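Local coordinates for protein probable TonB-dependent siderophore receptor PiuA (Acinetobacter baumannii, PDB 5FP1) that probably takes part in the initial step of iron uptake at the outer membrane by binding iron-chelating siderophores, possibly including ferric enterobactin, at residues E250-R262 and T388-F402. Sequence-based numbering, arbitrary orientation.
Sequences EVKQGTYYGWKDR and TNWCTSLNGPTQKPF
Trp259 packs its indole edge-on against Trp390 and takes the edge of Phe402 on one face, and this aromatic cluster of the TonB-dependent receptor β-barrel joins the loop 250-262, before strand 264-279, to segment 388-402, which carries the short strand 391-393. Both pairs are T-shaped. The six-membered edge of Trp259 meets the face of Trp390, with planes at 90° and CZ3 of Trp259 3.6 Å from CD2 of Trp390; Asn389 O lies over the face of Trp259 opposite Phe402, displaced toward the rim. Trp259 NE1 gives a weak bond to Lys400 O. Phe402 is covered in turn by Arg262, whose CG sits 3.5 Å above the ring centre in a CH-π contact, and its backbone N reaches the anti lone pair of Asp261 OD2 at 2.8 Å.

Next along, the amide of Gln399 clamps the backbone of 258-260. Bent at chi2 (-66°), its chain brings NE2 to Gly258 O at 3.0 Å, almost straight (177°) but above the carbonyl plane, and lets OE1 accept from Lys260 N at 2.8 Å. A water takes the N-H of Asp261 and donates to both Gln399 OE1 and Lys400 O, tying the two segments together. Farther on, Tyr257, packed beside Pro397 and Leu394, donates its OH in the carbonyl plane to a lone pair of Leu394 O, 2.6 Å away.

In the second shell, His318 O accepts from Arg262 NH1, and Asp404 OD2 takes the indole N-H of Trp390.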
# COMPACT_ATOMS: atom_id res chain seq x y z
N GLU A 250 0.25 -21.36 -18.93
CA GLU A 250 1.67 -21.65 -19.23
C GLU A 250 2.04 -21.01 -20.57
O GLU A 250 1.89 -21.63 -21.63
CB GLU A 250 1.86 -23.18 -19.31
CG GLU A 250 1.59 -23.85 -17.98
CD GLU A 250 2.67 -23.52 -16.94
OE1 GLU A 250 3.75 -23.03 -17.33
OE2 GLU A 250 2.43 -23.74 -15.74
N VAL A 251 2.47 -19.75 -20.50
CA VAL A 251 2.90 -19.00 -21.65
C VAL A 251 4.26 -18.44 -21.33
O VAL A 251 4.70 -18.44 -20.17
CB VAL A 251 1.94 -17.85 -21.99
CG1 VAL A 251 0.58 -18.41 -22.34
CG2 VAL A 251 1.81 -16.90 -20.80
N LYS A 252 4.95 -17.98 -22.37
CA LYS A 252 6.32 -17.51 -22.21
C LYS A 252 6.43 -16.39 -21.17
O LYS A 252 5.60 -15.49 -21.11
CB LYS A 252 6.84 -16.98 -23.53
CG LYS A 252 8.35 -16.79 -23.57
CD LYS A 252 8.79 -16.25 -24.93
CE LYS A 252 10.28 -15.97 -24.93
NZ LYS A 252 10.74 -15.52 -26.28
N GLN A 253 7.47 -16.46 -20.36
CA GLN A 253 7.75 -15.43 -19.38
C GLN A 253 7.75 -14.06 -20.04
O GLN A 253 8.27 -13.89 -21.14
CB GLN A 253 9.11 -15.72 -18.71
CG GLN A 253 9.48 -14.72 -17.63
CD GLN A 253 10.74 -15.09 -16.88
OE1 GLN A 253 11.47 -16.00 -17.25
NE2 GLN A 253 10.98 -14.39 -15.79
N GLY A 254 7.14 -13.07 -19.39
CA GLY A 254 7.15 -11.72 -19.92
C GLY A 254 6.22 -11.45 -21.09
O GLY A 254 6.32 -10.42 -21.71
N THR A 255 5.25 -12.32 -21.32
CA THR A 255 4.24 -12.08 -22.37
C THR A 255 3.29 -10.95 -21.94
O THR A 255 2.81 -10.92 -20.80
CB THR A 255 3.46 -13.37 -22.68
OG1 THR A 255 4.37 -14.38 -23.17
CG2 THR A 255 2.38 -13.11 -23.71
N TYR A 256 3.03 -10.02 -22.85
CA TYR A 256 2.16 -8.87 -22.57
C TYR A 256 0.91 -8.90 -23.41
O TYR A 256 0.99 -8.89 -24.64
CB TYR A 256 2.92 -7.58 -22.87
CG TYR A 256 2.17 -6.29 -22.62
CD1 TYR A 256 1.84 -5.87 -21.33
CD2 TYR A 256 1.82 -5.45 -23.68
CE1 TYR A 256 1.18 -4.67 -21.13
CE2 TYR A 256 1.18 -4.26 -23.49
CZ TYR A 256 0.86 -3.85 -22.20
OH TYR A 256 0.21 -2.64 -22.03
N TYR A 257 -0.25 -8.91 -22.74
CA TYR A 257 -1.53 -8.93 -23.41
C TYR A 257 -2.25 -7.61 -23.48
O TYR A 257 -3.40 -7.53 -23.94
CB TYR A 257 -2.44 -9.98 -22.74
CG TYR A 257 -1.93 -11.37 -22.88
CD1 TYR A 257 -1.72 -11.93 -24.13
CD2 TYR A 257 -1.58 -12.13 -21.75
CE1 TYR A 257 -1.23 -13.21 -24.27
CE2 TYR A 257 -1.11 -13.42 -21.88
CZ TYR A 257 -0.91 -13.95 -23.14
OH TYR A 257 -0.40 -15.22 -23.28
N GLY A 258 -1.58 -6.53 -23.06
CA GLY A 258 -2.13 -5.22 -23.22
C GLY A 258 -2.09 -4.75 -24.68
O GLY A 258 -1.50 -5.39 -25.54
N TRP A 259 -2.73 -3.62 -24.92
CA TRP A 259 -2.93 -3.09 -26.26
C TRP A 259 -2.34 -1.69 -26.26
O TRP A 259 -2.99 -0.72 -25.87
CB TRP A 259 -4.41 -3.10 -26.56
CG TRP A 259 -4.82 -2.84 -27.96
CD1 TRP A 259 -4.04 -2.41 -29.01
CD2 TRP A 259 -6.13 -2.98 -28.48
NE1 TRP A 259 -4.80 -2.30 -30.15
CE2 TRP A 259 -6.09 -2.64 -29.85
CE3 TRP A 259 -7.34 -3.41 -27.92
CZ2 TRP A 259 -7.22 -2.70 -30.67
CZ3 TRP A 259 -8.46 -3.47 -28.74
CH2 TRP A 259 -8.39 -3.11 -30.10
N LYS A 260 -1.08 -1.58 -26.68
CA LYS A 260 -0.33 -0.38 -26.43
C LYS A 260 -0.85 0.85 -27.13
O LYS A 260 -0.73 1.96 -26.58
CB LYS A 260 1.16 -0.58 -26.69
CG LYS A 260 1.76 -1.54 -25.68
CD LYS A 260 3.24 -1.72 -25.87
CE LYS A 260 4.02 -0.58 -25.31
NZ LYS A 260 5.40 -1.03 -25.11
N ASP A 261 -1.47 0.67 -28.30
CA ASP A 261 -2.04 1.80 -29.03
C ASP A 261 -3.34 2.28 -28.39
O ASP A 261 -3.83 3.35 -28.74
CB ASP A 261 -2.32 1.41 -30.49
CG ASP A 261 -2.44 2.64 -31.41
OD1 ASP A 261 -1.63 3.56 -31.27
OD2 ASP A 261 -3.37 2.70 -32.24
N ARG A 262 -3.94 1.47 -27.51
CA ARG A 262 -5.21 1.82 -26.84
C ARG A 262 -5.02 2.23 -25.36
O ARG A 262 -5.65 3.17 -24.87
CB ARG A 262 -6.14 0.63 -26.88
CG ARG A 262 -7.54 0.93 -26.38
CD ARG A 262 -8.34 -0.33 -26.14
NE ARG A 262 -7.85 -1.12 -25.01
CZ ARG A 262 -8.38 -2.27 -24.61
NH1 ARG A 262 -9.40 -2.82 -25.26
NH2 ARG A 262 -7.89 -2.88 -23.54
N THR A 388 -10.35 -5.54 -36.44
CA THR A 388 -10.05 -4.34 -35.66
C THR A 388 -9.20 -4.66 -34.40
O THR A 388 -9.11 -3.85 -33.48
CB THR A 388 -11.34 -3.58 -35.32
OG1 THR A 388 -12.26 -4.46 -34.68
CG2 THR A 388 -12.00 -3.02 -36.63
N ASN A 389 -8.57 -5.84 -34.41
CA ASN A 389 -7.50 -6.19 -33.49
C ASN A 389 -7.91 -6.39 -32.01
O ASN A 389 -7.04 -6.28 -31.13
CB ASN A 389 -6.36 -5.18 -33.58
CG ASN A 389 -5.93 -4.90 -35.02
OD1 ASN A 389 -5.72 -5.83 -35.76
ND2 ASN A 389 -5.77 -3.62 -35.38
N TRP A 390 -9.17 -6.75 -31.78
CA TRP A 390 -9.72 -6.91 -30.45
C TRP A 390 -9.22 -8.14 -29.70
O TRP A 390 -9.40 -8.20 -28.49
CB TRP A 390 -11.28 -6.85 -30.44
CG TRP A 390 -11.71 -5.45 -30.31
CD1 TRP A 390 -11.94 -4.56 -31.34
CD2 TRP A 390 -11.82 -4.70 -29.11
NE1 TRP A 390 -12.23 -3.33 -30.84
CE2 TRP A 390 -12.15 -3.38 -29.47
CE3 TRP A 390 -11.70 -5.03 -27.75
CZ2 TRP A 390 -12.35 -2.39 -28.53
CZ3 TRP A 390 -11.92 -4.04 -26.81
CH2 TRP A 390 -12.22 -2.73 -27.20
N CYS A 391 -8.68 -9.13 -30.41
CA CYS A 391 -8.03 -10.26 -29.80
C CYS A 391 -6.63 -10.41 -30.34
O CYS A 391 -6.34 -10.01 -31.47
CB CYS A 391 -8.78 -11.56 -30.08
SG CYS A 391 -10.49 -11.54 -29.54
N THR A 392 -5.76 -10.99 -29.54
CA THR A 392 -4.39 -11.25 -29.95
C THR A 392 -4.04 -12.72 -29.72
O THR A 392 -4.86 -13.49 -29.18
CB THR A 392 -3.42 -10.29 -29.22
OG1 THR A 392 -2.15 -10.32 -29.86
CG2 THR A 392 -3.25 -10.67 -27.76
N SER A 393 -2.84 -13.12 -30.11
CA SER A 393 -2.43 -14.50 -29.95
C SER A 393 -2.06 -14.79 -28.49
O SER A 393 -1.39 -13.99 -27.85
CB SER A 393 -1.24 -14.82 -30.88
OG SER A 393 -1.00 -16.21 -30.88
N LEU A 394 -2.51 -15.91 -27.96
CA LEU A 394 -2.08 -16.34 -26.62
C LEU A 394 -0.56 -16.50 -26.61
O LEU A 394 0.14 -16.04 -25.71
CB LEU A 394 -2.73 -17.65 -26.24
CG LEU A 394 -2.28 -18.19 -24.89
CD1 LEU A 394 -2.92 -17.37 -23.76
CD2 LEU A 394 -2.64 -19.66 -24.81
N ASN A 395 -0.05 -17.16 -27.64
CA ASN A 395 1.39 -17.34 -27.75
C ASN A 395 1.98 -16.39 -28.79
O ASN A 395 1.55 -16.38 -29.94
CB ASN A 395 1.69 -18.82 -28.10
CG ASN A 395 1.21 -19.78 -27.03
OD1 ASN A 395 0.43 -20.70 -27.29
ND2 ASN A 395 1.64 -19.55 -25.82
N GLY A 396 2.93 -15.56 -28.39
CA GLY A 396 3.52 -14.56 -29.28
C GLY A 396 2.61 -13.44 -29.78
O GLY A 396 2.56 -13.17 -30.98
N PRO A 397 1.87 -12.78 -28.86
CA PRO A 397 1.05 -11.65 -29.30
C PRO A 397 1.88 -10.57 -29.98
O PRO A 397 3.01 -10.31 -29.57
CB PRO A 397 0.48 -11.08 -27.98
CG PRO A 397 1.36 -11.62 -26.90
CD PRO A 397 1.85 -12.96 -27.40
N THR A 398 1.30 -9.92 -30.99
CA THR A 398 1.95 -8.79 -31.61
C THR A 398 1.11 -7.54 -31.45
O THR A 398 -0.12 -7.61 -31.48
CB THR A 398 2.22 -9.06 -33.11
OG1 THR A 398 0.98 -9.29 -33.78
CG2 THR A 398 3.08 -10.30 -33.29
N GLN A 399 1.76 -6.39 -31.30
CA GLN A 399 1.05 -5.13 -31.08
C GLN A 399 0.46 -4.58 -32.37
O GLN A 399 1.14 -4.52 -33.40
CB GLN A 399 2.00 -4.10 -30.45
CG GLN A 399 2.34 -4.45 -29.01
CD GLN A 399 1.11 -4.36 -28.12
OE1 GLN A 399 0.26 -3.49 -28.31
NE2 GLN A 399 0.98 -5.29 -27.19
N LYS A 400 -0.80 -4.19 -32.30
CA LYS A 400 -1.59 -3.70 -33.45
C LYS A 400 -2.25 -2.37 -33.16
O LYS A 400 -2.40 -1.98 -32.00
CB LYS A 400 -2.71 -4.68 -33.77
CG LYS A 400 -2.28 -6.09 -34.14
CD LYS A 400 -1.64 -6.14 -35.52
CE LYS A 400 -1.22 -7.57 -35.85
NZ LYS A 400 -0.41 -7.65 -37.10
N PRO A 401 -2.68 -1.65 -34.21
CA PRO A 401 -3.40 -0.40 -34.00
C PRO A 401 -4.76 -0.53 -33.31
O PRO A 401 -5.45 -1.54 -33.41
CB PRO A 401 -3.59 0.17 -35.44
CG PRO A 401 -2.60 -0.56 -36.29
CD PRO A 401 -2.35 -1.89 -35.64
N PHE A 402 -5.13 0.52 -32.59
CA PHE A 402 -6.46 0.63 -32.04
C PHE A 402 -7.22 1.55 -32.98
O PHE A 402 -6.82 2.69 -33.16
CB PHE A 402 -6.39 1.23 -30.62
CG PHE A 402 -7.73 1.58 -30.02
CD1 PHE A 402 -8.67 0.59 -29.75
CD2 PHE A 402 -8.04 2.90 -29.70
CE1 PHE A 402 -9.89 0.91 -29.19
CE2 PHE A 402 -9.27 3.23 -29.15
CZ PHE A 402 -10.20 2.23 -28.88
O HOH W 1 0.85 -21.61 -24.22
O HOH W 2 3.94 -18.35 -25.13
O HOH W 3 4.10 -15.59 -25.73
O HOH W 4 -0.74 -1.71 -29.93